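Local coordinates for outer membrane lipoprotein carrier protein LolA (Thermus thermophilus, PDB 2YZY) that is of unknown function but has a LolA-like fold and may carry lipoproteins toward the outer membrane, at residues Asn83-Pro89 with Asp194-Arg200; Leu63-Phe67 with Asn77-Leu81; Ser7-Leu12 with Asp116-Glu120. All coordinates share one frame; numbering follows the deposited sequence.

In the fold
Contact 1 and contact 2 are neighbours, with centres 11 Å apart. Strand 75-79 pairs with strand 84-88, so Tyr78 and Asn77 of contact 2 meet Asn83 and Val86 of contact 1. Tyr78 OH lies 2.6 Å from Asn83 OD1, and Val86 N lies 2.8 Å from Asn77 O. Contact 3 belongs to the opposite end of the curved LolA-like fold. Its centre is 37 Å from that of contact 1 and 34 Å from that of contact 2. Each time the nearest atoms are about 23 Å apart. Glu64 of contact 2 and Glu120 of contact 3 both bind methylpentanediol, probably from the crystallisation liquor.

Contact 1: Asn83-Pro89 with Asp194-Arg200; sequences NQLVISP and DAQVVRR
Leu85 and Val86 lie beside Val197 and Val198 in a parallel strand pair. It adds the C-terminal strand 196-199 to strand 84-88 at one end of the LolA-like fold. Leu85 N bonds to Gln196 O and Leu85 O accepts Val198 N. Ile87 repeats the step with Val198 O and Arg200 N. Side chains fill both faces. On one face, the methyl bump Val198 CG2 fits against Gln84, 4.1 Å from Gln84 CB and 3.9 Å from Gln84 NE2. A water joins that NE2 to Gln196 OE1, while Gln84 OE1 is hydrogen-bonded to Thr82 OG1. Val86 CG2 rests on Val198 CB, the two valines lying side by side. On the other face, Ile87 stretches its chain (chi2 179°), and its CD1 touches Val197 CG1 at 3.8 Å. Leu85 CB meets Ala195 CB at 4.0 Å, just before strand 196-199 begins. Asn83 holds the start of the pair. Asn83 and Gln84 both face Leu79 in a G1 beta bulge. The OD1 of Asn83 accepts from Tyr78 OH and its O receives Gln196 N. Its ND2 donates to Asp194 O at 3.0 Å, from above the carbonyl plane and with a bent N-H angle of 140°. A leucine here would probably leave the Tyr78 hydroxyl and the Asp194 carbonyl without these partners. At the far end Ser88 OG presses on Arg200 CG. The guanidinium of Arg200 has Val198 CG1, two residues earlier, 3.8 Å above its plane and over its centre, while Val86 CG1 meets Arg200 NE obliquely at 3.7 Å.

Contact 2: Leu63-Phe67 with Asn77-Leu81; sequences LEGNF and NYLYL
Phe67 and Tyr78 form an antiparallel hydrogen-bonded pair. Tyr78 N donates to Phe67 O at 2.8 Å, and Phe67 N donates to Tyr78 O at 3.2 Å. One further bond uses a side chain. Tyr80 N donates to Asn66 OD1 at 2.8 Å. The donor sits 48° out of the carbonyl plane, so it does not follow a lone pair. The bond carries the pairing on past the end of strand 75-79, with the Asn66 amide standing in for a backbone carbonyl. A water accepts Leu81 N and lies close to the same oxygen.

The apolar contacts centre on the Phe67 ring. Its chi1 of 68° sets CG between the backbone N and the carbonyl carbon, which turns the ring over the partner strand. Tyr78 CB then lies over one face, 3.5 Å from the ring centroid, in a CH-pi contact. The two rings are near parallel, with planes 28° apart, but are offset, so that they barely overlap. Phe67 CE2 approaches Tyr78 CD2 at 3.5 Å.

The turn brings in close packing. Leu63 to Asn66 make a type II beta turn, closed by Asn66 N on Leu63 O. Gly65 takes its third position, where the backbone conformation by itself favours glycine. A modelled CB on Gly65 would press on Glu64 O and come 2.7 Å from Tyr80 CG. Without one, Tyr80 CB packs 3.6 Å from Gly65 C.

The turn follows strand 52-59 and leads into strand 67-70. Phe57 of strand 52-59 makes backbone hydrogen bonds with Gly65 and Asn66. Arg54 makes a cation-pi contact with the Phe67 ring, and Pro192 touches both Phe67 and Tyr78. On its other side strand 75-79 pairs with strand 84-88, whose Leu85 touches Tyr78.

Contact 3: Ser7-Leu12 with Asp116-Glu120; sequences SAQEIL and DLRLE
Ala8 and Leu119 bring the N-terminal helix 7-18 against strand 116-125, an outermost strand of the LolA-like fold. In such folds a strongly curved, incomplete barrel is covered by helices. Here the N-terminal helix lies across the end of the sheet. The two short segments run almost at right angles, 95° apart, with their axes 6.9 Å from each other at the closest point.

The tight part is at this crossing. Ala8, with only a methyl group, is buried against the strand backbone. Its CB comes 3.5 Å from Leu117 O, and it also lies near Arg118 CA and Leu119 N. From the next turn of the helix, Ile11 crosses Leu119 at about a right angle. Their CD1 atoms meet at 3.8 Å. Both side chains also touch Trp131 and Leu133 of strand 128-136, so this part continues into the sheet. Ile11 reaches Ile150 as well. Ser7 turns its OG toward Leu119, with chi1 near -178° placing the hydroxyl beside its own carbonyl carbon. The modelled approach of Ser7 OG to Leu119 CD2 is doubtfully short.

The other end is looser. Leu12 CD1 is 4.3 Å from Leu117 CD1, and both side chains share Leu148 of strand 145-151 as a further neighbour. Arg118 points away from the helix on the exposed side of the strand. There it forms a salt bridge with Asp116 of the same strand, Arg118 NE to Asp116 OD1 at 2.6 Å.

A water links the two backbones. It accepts the N-H of Ala8, in the first turn of the helix, at 3.0 Å from Ala8 N, and also that of the strand, at 2.9 Å from Leu119 N.

Contact 1: Asn83-Pro89 with Asp194-Arg200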
ATOM      1  N   ASN A  83      -3.880 -22.762  -2.567  1.00  8.98           N
ATOM      2  CA  ASN A  83      -3.372 -23.085  -1.233  1.00  9.11           C
ATOM      3  C   ASN A  83      -1.850 -23.191  -1.215  1.00  9.27           C
ATOM      4  O   ASN A  83      -1.277 -24.101  -0.610  1.00 10.15           O
ATOM      5  CB  ASN A  83      -4.000 -24.384  -0.706  1.00 10.14           C
ATOM      6  CG  ASN A  83      -3.666 -24.639   0.756  1.00 11.97           C
ATOM      7  OD1 ASN A  83      -3.614 -23.712   1.566  1.00 12.17           O
ATOM      8  ND2 ASN A  83      -3.451 -25.903   1.104  1.00 12.62           N
ATOM      9  N   GLN A  84      -1.198 -22.240  -1.880  1.00  9.75           N
ATOM     10  CA  GLN A  84       0.256 -22.202  -1.941  1.00  9.22           C
ATOM     11  C   GLN A  84       0.794 -20.991  -1.195  1.00  9.38           C
ATOM     12  O   GLN A  84       0.268 -19.884  -1.325  1.00 10.32           O
ATOM     13  CB  GLN A  84       0.732 -22.126  -3.394  1.00  9.74           C
ATOM     14  CG  GLN A  84       0.388 -23.334  -4.248  1.00  8.66           C
ATOM     15  CD  GLN A  84       0.694 -23.107  -5.713  1.00 10.53           C
ATOM     16  OE1 GLN A  84       0.190 -22.165  -6.325  1.00 12.44           O
ATOM     17  NE2 GLN A  84       1.525 -23.973  -6.288  1.00 14.91           N
ATOM     18  N   LEU A  85       1.837 -21.206  -0.402  1.00  8.61           N
ATOM     19  CA  LEU A  85       2.481 -20.111   0.311  1.00  9.68           C
ATOM     20  C   LEU A  85       3.851 -19.959  -0.341  1.00  9.71           C
ATOM     21  O   LEU A  85       4.734 -20.799  -0.153  1.00 10.98           O
ATOM     22  CB  LEU A  85       2.643 -20.433   1.802  1.00  9.30           C
ATOM     23  CG  LEU A  85       3.237 -19.302   2.651  1.00 10.82           C
ATOM     24  CD1 LEU A  85       2.256 -18.133   2.707  1.00 13.12           C
ATOM     25  CD2 LEU A  85       3.542 -19.809   4.056  1.00 13.96           C
ATOM     26  N   VAL A  86       4.016 -18.905  -1.136  1.00  9.28           N
ATOM     27  CA  VAL A  86       5.284 -18.660  -1.817  1.00 10.76           C
ATOM     28  C   VAL A  86       6.197 -17.859  -0.896  1.00 11.70           C
ATOM     29  O   VAL A  86       5.849 -16.760  -0.459  1.00 13.03           O
ATOM     30  CB  VAL A  86       5.069 -17.878  -3.142  1.00 11.74           C
ATOM     31  CG1 VAL A  86       6.374 -17.814  -3.930  1.00 12.80           C
ATOM     32  CG2 VAL A  86       3.981 -18.547  -3.971  1.00 12.12           C
ATOM     33  N   ILE A  87       7.363 -18.422  -0.596  1.00 10.60           N
ATOM     34  CA  ILE A  87       8.333 -17.786   0.285  1.00 13.05           C
ATOM     35  C   ILE A  87       9.539 -17.319  -0.525  1.00 14.08           C
ATOM     36  O   ILE A  87      10.230 -18.130  -1.142  1.00 14.28           O
ATOM     37  CB  ILE A  87       8.804 -18.774   1.375  1.00 13.12           C
ATOM     38  CG1 ILE A  87       7.598 -19.297   2.158  1.00 13.67           C
ATOM     39  CG2 ILE A  87       9.788 -18.085   2.316  1.00 13.61           C
ATOM     40  CD1 ILE A  87       7.951 -20.302   3.235  1.00 14.52           C
ATOM     41  N   SER A  88       9.788 -16.013  -0.520  1.00 14.63           N
ATOM     42  CA  SER A  88      10.900 -15.440  -1.280  1.00 18.14           C
ATOM     43  C   SER A  88      11.757 -14.503  -0.436  1.00 18.78           C
ATOM     44  O   SER A  88      11.260 -13.839   0.469  1.00 18.87           O
ATOM     45  CB  SER A  88      10.362 -14.663  -2.485  1.00 18.59           C
ATOM     46  OG  SER A  88       9.510 -15.466  -3.281  1.00 24.19           O
ATOM     47  N   PRO A  89      13.069 -14.436  -0.723  1.00 21.12           N
ATOM     48  CA  PRO A  89      13.930 -13.544   0.060  1.00 22.35           C
ATOM     49  C   PRO A  89      13.570 -12.082  -0.199  1.00 24.13           C
ATOM     50  O   PRO A  89      13.038 -11.799  -1.292  1.00 24.28           O
ATOM     51  CB  PRO A  89      15.333 -13.884  -0.448  1.00 22.31           C
ATOM     52  CG  PRO A  89      15.203 -15.312  -0.880  1.00 22.34           C
ATOM     53  CD  PRO A  89      13.872 -15.317  -1.587  1.00 22.36           C
ATOM     54  N   ASP A 194      -2.136 -25.795   6.664  1.00 18.17           N
ATOM     55  CA  ASP A 194      -2.071 -26.784   5.594  1.00 17.88           C
ATOM     56  C   ASP A 194      -1.556 -26.210   4.271  1.00 16.66           C
ATOM     57  O   ASP A 194      -1.640 -26.868   3.236  1.00 15.86           O
ATOM     58  CB  ASP A 194      -3.454 -27.404   5.380  1.00 20.06           C
ATOM     59  CG  ASP A 194      -4.450 -26.423   4.799  1.00 22.34           C
ATOM     60  OD1 ASP A 194      -4.434 -25.243   5.199  1.00 21.77           O
ATOM     61  OD2 ASP A 194      -5.260 -26.835   3.943  1.00 26.90           O
ATOM     62  N   ALA A 195      -1.021 -24.993   4.301  1.00 13.79           N
ATOM     63  CA  ALA A 195      -0.508 -24.377   3.078  1.00 13.57           C
ATOM     64  C   ALA A 195       0.655 -25.173   2.496  1.00 13.52           C
ATOM     65  O   ALA A 195       1.479 -25.719   3.231  1.00 14.50           O
ATOM     66  CB  ALA A 195      -0.070 -22.931   3.352  1.00 12.42           C
ATOM     67  N   GLN A 196       0.705 -25.248   1.169  1.00 11.93           N
ATOM     68  CA  GLN A 196       1.775 -25.962   0.479  1.00 11.83           C
ATOM     69  C   GLN A 196       2.839 -24.927   0.133  1.00 11.30           C
ATOM     70  O   GLN A 196       2.557 -23.927  -0.528  1.00 10.80           O
ATOM     71  CB  GLN A 196       1.236 -26.625  -0.788  1.00 12.25           C
ATOM     72  CG  GLN A 196       2.217 -27.553  -1.462  1.00 13.60           C
ATOM     73  CD  GLN A 196       1.563 -28.382  -2.543  1.00 11.13           C
ATOM     74  OE1 GLN A 196       1.344 -27.913  -3.660  1.00 15.23           O
ATOM     75  NE2 GLN A 196       1.222 -29.620  -2.208  1.00 13.04           N
ATOM     76  N   VAL A 197       4.062 -25.165   0.587  1.00  9.96           N
ATOM     77  CA  VAL A 197       5.141 -24.218   0.366  1.00 11.38           C
ATOM     78  C   VAL A 197       5.842 -24.261  -0.988  1.00 11.10           C
ATOM     79  O   VAL A 197       6.198 -25.325  -1.499  1.00 12.75           O
ATOM     80  CB  VAL A 197       6.212 -24.347   1.486  1.00 10.72           C
ATOM     81  CG1 VAL A 197       7.426 -23.480   1.166  1.00 13.08           C
ATOM     82  CG2 VAL A 197       5.612 -23.928   2.823  1.00 12.47           C
ATOM     83  N   VAL A 198       6.005 -23.077  -1.570  1.00 10.53           N
ATOM     84  CA  VAL A 198       6.719 -22.902  -2.832  1.00 10.46           C
ATOM     85  C   VAL A 198       7.873 -22.011  -2.374  1.00 12.11           C
ATOM     86  O   VAL A 198       7.691 -20.820  -2.119  1.00 12.64           O
ATOM     87  CB  VAL A 198       5.864 -22.165  -3.888  1.00 11.02           C
ATOM     88  CG1 VAL A 198       6.685 -21.938  -5.149  1.00 12.66           C
ATOM     89  CG2 VAL A 198       4.618 -22.977  -4.214  1.00 12.37           C
ATOM     90  N   ARG A 199       9.057 -22.600  -2.250  1.00 11.69           N
ATOM     91  CA  ARG A 199      10.223 -21.881  -1.751  1.00 11.89           C
ATOM     92  C   ARG A 199      11.169 -21.393  -2.833  1.00 12.86           C
ATOM     93  O   ARG A 199      11.807 -22.192  -3.513  1.00 11.03           O
ATOM     94  CB  ARG A 199      10.982 -22.783  -0.768  1.00 12.46           C
ATOM     95  CG  ARG A 199      12.082 -22.103   0.033  1.00 12.23           C
ATOM     96  CD  ARG A 199      12.807 -23.127   0.910  1.00 13.09           C
ATOM     97  NE  ARG A 199      11.873 -23.879   1.748  1.00 13.48           N
ATOM     98  CZ  ARG A 199      11.291 -23.394   2.841  1.00 13.32           C
ATOM     99  NH1 ARG A 199      11.553 -22.157   3.240  1.00 14.60           N
ATOM    100  NH2 ARG A 199      10.428 -24.137   3.523  1.00 13.29           N
ATOM    101  N   ARG A 200      11.264 -20.076  -2.984  1.00 12.92           N
ATOM    102  CA  ARG A 200      12.149 -19.497  -3.989  1.00 15.70           C
ATOM    103  C   ARG A 200      13.595 -19.452  -3.502  1.00 15.99           C
ATOM    104  O   ARG A 200      13.845 -19.761  -2.319  1.00 16.50           O
ATOM    105  CB  ARG A 200      11.692 -18.083  -4.355  1.00 16.63           C
ATOM    106  CG  ARG A 200      10.268 -17.994  -4.881  1.00 19.54           C
ATOM    107  CD  ARG A 200      10.031 -18.940  -6.045  1.00 22.42           C
ATOM    108  NE  ARG A 200       8.722 -18.721  -6.652  1.00 23.78           N
ATOM    109  CZ  ARG A 200       8.191 -19.494  -7.594  1.00 25.61           C
ATOM    110  NH1 ARG A 200       8.855 -20.549  -8.045  1.00 26.85           N
ATOM    111  NH2 ARG A 200       6.993 -19.211  -8.087  1.00 27.76           N
ATOM    112  OXT ARG A 200      14.467 -19.098  -4.323  1.00 21.59           O
TER
HETATM  113  O   HOH W   1       2.985 -26.082  -4.949  1.00 16.97           O
HETATM  114  O   HOH W   2      12.794 -18.588  -0.016  1.00 16.52           O

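Contact 2: Leu63-Phe67 with Asn77-Leu81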
ATOM      1  N   LEU A  63      -7.871 -12.750  -6.709  1.00  7.90           N
ATOM      2  CA  LEU A  63      -7.023 -12.494  -5.544  1.00  7.51           C
ATOM      3  C   LEU A  63      -7.745 -12.669  -4.212  1.00  6.86           C
ATOM      4  O   LEU A  63      -7.110 -12.694  -3.159  1.00  8.18           O
ATOM      5  CB  LEU A  63      -6.442 -11.073  -5.596  1.00  8.30           C
ATOM      6  CG  LEU A  63      -5.633 -10.660  -6.828  1.00  9.25           C
ATOM      7  CD1 LEU A  63      -5.051  -9.269  -6.599  1.00 10.82           C
ATOM      8  CD2 LEU A  63      -4.523 -11.657  -7.081  1.00 10.10           C
ATOM      9  N   GLU A  64      -9.068 -12.787  -4.258  1.00  7.60           N
ATOM     10  CA  GLU A  64      -9.871 -12.933  -3.048  1.00  7.33           C
ATOM     11  C   GLU A  64      -9.317 -14.008  -2.109  1.00  7.30           C
ATOM     12  O   GLU A  64      -9.203 -15.172  -2.492  1.00  7.67           O
ATOM     13  CB  GLU A  64     -11.313 -13.267  -3.436  1.00  6.71           C
ATOM     14  CG  GLU A  64     -12.297 -13.298  -2.270  1.00  8.84           C
ATOM     15  CD  GLU A  64     -13.675 -13.765  -2.700  1.00 10.76           C
ATOM     16  OE1 GLU A  64     -14.238 -13.176  -3.645  1.00 12.34           O
ATOM     17  OE2 GLU A  64     -14.193 -14.729  -2.094  1.00 13.97           O
ATOM     18  N   GLY A  65      -8.970 -13.614  -0.882  1.00  7.60           N
ATOM     19  CA  GLY A  65      -8.439 -14.572   0.078  1.00  7.85           C
ATOM     20  C   GLY A  65      -6.925 -14.621   0.166  1.00  7.68           C
ATOM     21  O   GLY A  65      -6.373 -15.139   1.138  1.00  8.57           O
ATOM     22  N   ASN A  66      -6.252 -14.097  -0.852  1.00  7.11           N
ATOM     23  CA  ASN A  66      -4.790 -14.068  -0.871  1.00  6.37           C
ATOM     24  C   ASN A  66      -4.289 -13.056   0.143  1.00  6.63           C
ATOM     25  O   ASN A  66      -5.021 -12.163   0.564  1.00  7.88           O
ATOM     26  CB  ASN A  66      -4.258 -13.605  -2.233  1.00  7.13           C
ATOM     27  CG  ASN A  66      -4.491 -14.608  -3.336  1.00  5.94           C
ATOM     28  OD1 ASN A  66      -5.226 -15.581  -3.168  1.00  8.21           O
ATOM     29  ND2 ASN A  66      -3.871 -14.364  -4.492  1.00  9.91           N
ATOM     30  N   PHE A  67      -3.035 -13.206   0.548  1.00  7.49           N
ATOM     31  CA  PHE A  67      -2.440 -12.227   1.436  1.00  8.01           C
ATOM     32  C   PHE A  67      -0.937 -12.255   1.255  1.00  7.92           C
ATOM     33  O   PHE A  67      -0.367 -13.240   0.768  1.00  8.54           O
ATOM     34  CB  PHE A  67      -2.852 -12.446   2.911  1.00  7.84           C
ATOM     35  CG  PHE A  67      -2.306 -13.697   3.544  1.00  8.66           C
ATOM     36  CD1 PHE A  67      -0.999 -13.743   4.032  1.00  7.75           C
ATOM     37  CD2 PHE A  67      -3.118 -14.814   3.699  1.00  9.17           C
ATOM     38  CE1 PHE A  67      -0.516 -14.887   4.669  1.00  8.12           C
ATOM     39  CE2 PHE A  67      -2.644 -15.967   4.335  1.00  8.95           C
ATOM     40  CZ  PHE A  67      -1.338 -15.999   4.820  1.00  7.80           C
ATOM     41  N   ASN A  77       3.766 -14.926   0.074  1.00 10.13           N
ATOM     42  CA  ASN A  77       2.610 -14.641  -0.754  1.00 10.12           C
ATOM     43  C   ASN A  77       1.713 -15.863  -0.727  1.00  9.65           C
ATOM     44  O   ASN A  77       2.059 -16.910  -1.270  1.00 10.29           O
ATOM     45  CB  ASN A  77       3.025 -14.316  -2.191  1.00 11.43           C
ATOM     46  CG  ASN A  77       3.416 -12.866  -2.361  1.00 15.84           C
ATOM     47  OD1 ASN A  77       2.566 -11.975  -2.314  1.00 17.29           O
ATOM     48  ND2 ASN A  77       4.706 -12.616  -2.546  1.00 20.35           N
ATOM     49  N   TYR A  78       0.573 -15.736  -0.057  1.00  7.34           N
ATOM     50  CA  TYR A  78      -0.366 -16.840   0.022  1.00  8.12           C
ATOM     51  C   TYR A  78      -1.393 -16.717  -1.095  1.00  7.74           C
ATOM     52  O   TYR A  78      -2.028 -15.670  -1.266  1.00  8.67           O
ATOM     53  CB  TYR A  78      -1.078 -16.864   1.379  1.00  8.26           C
ATOM     54  CG  TYR A  78      -2.035 -18.030   1.503  1.00  8.75           C
ATOM     55  CD1 TYR A  78      -1.557 -19.343   1.528  1.00  8.72           C
ATOM     56  CD2 TYR A  78      -3.419 -17.834   1.530  1.00  9.27           C
ATOM     57  CE1 TYR A  78      -2.426 -20.430   1.568  1.00  8.14           C
ATOM     58  CE2 TYR A  78      -4.299 -18.919   1.572  1.00  8.35           C
ATOM     59  CZ  TYR A  78      -3.795 -20.214   1.589  1.00  9.54           C
ATOM     60  OH  TYR A  78      -4.650 -21.295   1.610  1.00 10.35           O
ATOM     61  N   LEU A  79      -1.530 -17.792  -1.863  1.00  6.95           N
ATOM     62  CA  LEU A  79      -2.475 -17.844  -2.973  1.00  8.01           C
ATOM     63  C   LEU A  79      -3.598 -18.758  -2.497  1.00  8.34           C
ATOM     64  O   LEU A  79      -3.440 -19.975  -2.424  1.00  8.78           O
ATOM     65  CB  LEU A  79      -1.782 -18.412  -4.213  1.00  9.88           C
ATOM     66  CG  LEU A  79      -0.469 -17.705  -4.565  1.00 11.25           C
ATOM     67  CD1 LEU A  79       0.174 -18.384  -5.774  1.00 11.80           C
ATOM     68  CD2 LEU A  79      -0.735 -16.223  -4.846  1.00 12.65           C
ATOM     69  N   TYR A  80      -4.735 -18.154  -2.181  1.00  6.93           N
ATOM     70  CA  TYR A  80      -5.876 -18.876  -1.640  1.00  8.21           C
ATOM     71  C   TYR A  80      -6.413 -20.047  -2.459  1.00  7.12           C
ATOM     72  O   TYR A  80      -6.539 -21.156  -1.944  1.00  7.82           O
ATOM     73  CB  TYR A  80      -7.014 -17.890  -1.366  1.00  7.13           C
ATOM     74  CG  TYR A  80      -8.174 -18.498  -0.607  1.00  8.67           C
ATOM     75  CD1 TYR A  80      -8.195 -18.515   0.789  1.00  8.23           C
ATOM     76  CD2 TYR A  80      -9.243 -19.071  -1.289  1.00  8.73           C
ATOM     77  CE1 TYR A  80      -9.256 -19.089   1.485  1.00  9.68           C
ATOM     78  CE2 TYR A  80     -10.304 -19.647  -0.604  1.00 10.36           C
ATOM     79  CZ  TYR A  80     -10.307 -19.654   0.780  1.00  8.40           C
ATOM     80  OH  TYR A  80     -11.363 -20.230   1.446  1.00 11.56           O
ATOM     81  N   LEU A  81      -6.722 -19.809  -3.728  1.00  8.24           N
ATOM     82  CA  LEU A  81      -7.290 -20.863  -4.562  1.00  7.24           C
ATOM     83  C   LEU A  81      -6.373 -22.052  -4.819  1.00  9.03           C
ATOM     84  O   LEU A  81      -6.855 -23.158  -5.053  1.00  9.54           O
ATOM     85  CB  LEU A  81      -7.795 -20.272  -5.881  1.00  7.50           C
ATOM     86  CG  LEU A  81      -9.032 -19.386  -5.710  1.00  6.90           C
ATOM     87  CD1 LEU A  81      -9.305 -18.623  -6.996  1.00  8.21           C
ATOM     88  CD2 LEU A  81     -10.232 -20.243  -5.318  1.00  7.67           C
TER
HETATM   89  O   HOH W   3      -6.607 -17.202  -4.950  1.00 10.13           O
HETATM   90  O   HOH W   4      -0.506 -13.017  -2.383  1.00 17.71           O

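Contact 3: Ser7-Leu12 with Asp116-Glu120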
ATOM      1  N   SER A   7      10.885  19.697  -1.243  1.00 39.34           N
ATOM      2  CA  SER A   7       9.719  19.823  -0.380  1.00 37.82           C
ATOM      3  C   SER A   7       8.990  18.486  -0.290  1.00 35.85           C
ATOM      4  O   SER A   7       8.368  18.173   0.725  1.00 35.30           O
ATOM      5  CB  SER A   7       8.771  20.895  -0.919  1.00 38.21           C
ATOM      6  OG  SER A   7       7.659  21.060  -0.059  1.00 40.43           O
ATOM      7  N   ALA A   8       9.071  17.704  -1.360  1.00 34.44           N
ATOM      8  CA  ALA A   8       8.432  16.397  -1.394  1.00 32.75           C
ATOM      9  C   ALA A   8       9.099  15.496  -0.361  1.00 32.46           C
ATOM     10  O   ALA A   8       8.432  14.756   0.360  1.00 30.73           O
ATOM     11  CB  ALA A   8       8.559  15.785  -2.784  1.00 32.47           C
ATOM     12  N   GLN A   9      10.424  15.571  -0.292  1.00 32.46           N
ATOM     13  CA  GLN A   9      11.179  14.761   0.654  1.00 32.53           C
ATOM     14  C   GLN A   9      10.769  15.083   2.085  1.00 31.30           C
ATOM     15  O   GLN A   9      10.621  14.186   2.914  1.00 31.01           O
ATOM     16  CB  GLN A   9      12.680  15.004   0.478  1.00 33.95           C
ATOM     17  CG  GLN A   9      13.553  14.114   1.345  1.00 36.04           C
ATOM     18  CD  GLN A   9      13.268  12.640   1.128  1.00 37.62           C
ATOM     19  OE1 GLN A   9      13.386  12.128   0.015  1.00 39.02           O
ATOM     20  NE2 GLN A   9      12.887  11.949   2.196  1.00 39.07           N
ATOM     21  N   GLU A  10      10.582  16.369   2.372  1.00 30.20           N
ATOM     22  CA  GLU A  10      10.182  16.801   3.705  1.00 29.64           C
ATOM     23  C   GLU A  10       8.835  16.201   4.085  1.00 28.11           C
ATOM     24  O   GLU A  10       8.631  15.764   5.218  1.00 27.09           O
ATOM     25  CB  GLU A  10      10.089  18.326   3.767  1.00 31.87           C
ATOM     26  CG  GLU A  10       9.528  18.847   5.082  1.00 34.96           C
ATOM     27  CD  GLU A  10       9.402  20.357   5.110  1.00 38.19           C
ATOM     28  OE1 GLU A  10       8.714  20.915   4.229  1.00 40.27           O
ATOM     29  OE2 GLU A  10       9.989  20.985   6.015  1.00 39.22           O
ATOM     30  N   ILE A  11       7.913  16.196   3.129  1.00 25.93           N
ATOM     31  CA  ILE A  11       6.580  15.655   3.357  1.00 23.73           C
ATOM     32  C   ILE A  11       6.645  14.154   3.611  1.00 22.99           C
ATOM     33  O   ILE A  11       6.016  13.645   4.540  1.00 22.01           O
ATOM     34  CB  ILE A  11       5.665  15.940   2.148  1.00 22.96           C
ATOM     35  CG1 ILE A  11       5.457  17.450   2.015  1.00 22.43           C
ATOM     36  CG2 ILE A  11       4.337  15.218   2.309  1.00 22.29           C
ATOM     37  CD1 ILE A  11       4.666  17.862   0.798  1.00 22.54           C
ATOM     38  N   LEU A  12       7.411  13.449   2.785  1.00 23.60           N
ATOM     39  CA  LEU A  12       7.554  12.010   2.942  1.00 24.08           C
ATOM     40  C   LEU A  12       8.166  11.698   4.302  1.00 24.70           C
ATOM     41  O   LEU A  12       7.786  10.724   4.950  1.00 23.32           O
ATOM     42  CB  LEU A  12       8.426  11.432   1.824  1.00 25.61           C
ATOM     43  CG  LEU A  12       7.854  11.535   0.406  1.00 26.08           C
ATOM     44  CD1 LEU A  12       8.817  10.889  -0.581  1.00 28.15           C
ATOM     45  CD2 LEU A  12       6.495  10.850   0.349  1.00 28.23           C
ATOM     46  N   ASP A 116      10.989  10.271  -8.999  1.00 40.96           N
ATOM     47  CA  ASP A 116      11.481  11.603  -8.674  1.00 39.61           C
ATOM     48  C   ASP A 116      10.283  12.485  -8.342  1.00 37.09           C
ATOM     49  O   ASP A 116       9.856  13.306  -9.156  1.00 37.71           O
ATOM     50  CB  ASP A 116      12.255  12.185  -9.859  1.00 41.72           C
ATOM     51  CG  ASP A 116      12.888  13.524  -9.542  1.00 43.84           C
ATOM     52  OD1 ASP A 116      12.143  14.488  -9.268  1.00 45.85           O
ATOM     53  OD2 ASP A 116      14.135  13.615  -9.565  1.00 46.18           O
ATOM     54  N   LEU A 117       9.741  12.303  -7.143  1.00 34.17           N
ATOM     55  CA  LEU A 117       8.581  13.063  -6.698  1.00 31.08           C
ATOM     56  C   LEU A 117       8.888  14.518  -6.381  1.00 29.63           C
ATOM     57  O   LEU A 117       9.934  14.842  -5.817  1.00 28.29           O
ATOM     58  CB  LEU A 117       7.955  12.399  -5.470  1.00 30.54           C
ATOM     59  CG  LEU A 117       7.279  11.045  -5.693  1.00 30.31           C
ATOM     60  CD1 LEU A 117       6.821  10.477  -4.360  1.00 31.02           C
ATOM     61  CD2 LEU A 117       6.099  11.213  -6.639  1.00 30.93           C
ATOM     62  N   ARG A 118       7.953  15.387  -6.747  1.00 27.49           N
ATOM     63  CA  ARG A 118       8.072  16.819  -6.513  1.00 26.48           C
ATOM     64  C   ARG A 118       6.720  17.333  -6.026  1.00 24.61           C
ATOM     65  O   ARG A 118       5.673  16.844  -6.454  1.00 23.93           O
ATOM     66  CB  ARG A 118       8.441  17.539  -7.810  1.00 28.80           C
ATOM     67  CG  ARG A 118       9.704  17.030  -8.483  1.00 32.66           C
ATOM     68  CD  ARG A 118      10.952  17.421  -7.712  1.00 36.48           C
ATOM     69  NE  ARG A 118      12.166  16.987  -8.398  1.00 40.10           N
ATOM     70  CZ  ARG A 118      12.511  17.370  -9.625  1.00 41.29           C
ATOM     71  NH1 ARG A 118      11.736  18.200 -10.310  1.00 42.57           N
ATOM     72  NH2 ARG A 118      13.633  16.918 -10.169  1.00 43.06           N
ATOM     73  N   LEU A 119       6.741  18.314  -5.133  1.00 22.43           N
ATOM     74  CA  LEU A 119       5.502  18.887  -4.623  1.00 20.18           C
ATOM     75  C   LEU A 119       4.919  19.849  -5.651  1.00 20.78           C
ATOM     76  O   LEU A 119       5.556  20.840  -6.013  1.00 21.14           O
ATOM     77  CB  LEU A 119       5.754  19.639  -3.314  1.00 20.11           C
ATOM     78  CG  LEU A 119       4.566  20.437  -2.768  1.00 19.62           C
ATOM     79  CD1 LEU A 119       3.425  19.488  -2.409  1.00 19.32           C
ATOM     80  CD2 LEU A 119       5.002  21.232  -1.545  1.00 21.81           C
ATOM     81  N   GLU A 120       3.714  19.559  -6.134  1.00 18.42           N
ATOM     82  CA  GLU A 120       3.088  20.440  -7.109  1.00 17.80           C
ATOM     83  C   GLU A 120       2.248  21.499  -6.408  1.00 17.41           C
ATOM     84  O   GLU A 120       2.181  22.646  -6.851  1.00 17.61           O
ATOM     85  CB  GLU A 120       2.199  19.657  -8.077  1.00 17.14           C
ATOM     86  CG  GLU A 120       1.712  20.517  -9.232  1.00 16.35           C
ATOM     87  CD  GLU A 120       0.703  19.819 -10.108  1.00 15.44           C
ATOM     88  OE1 GLU A 120      -0.438  19.614  -9.645  1.00 14.06           O
ATOM     89  OE2 GLU A 120       1.052  19.473 -11.256  1.00 17.31           O
TER
HETATM   90  O   HOH W   5       9.205  19.241  -3.945  1.00 26.75           O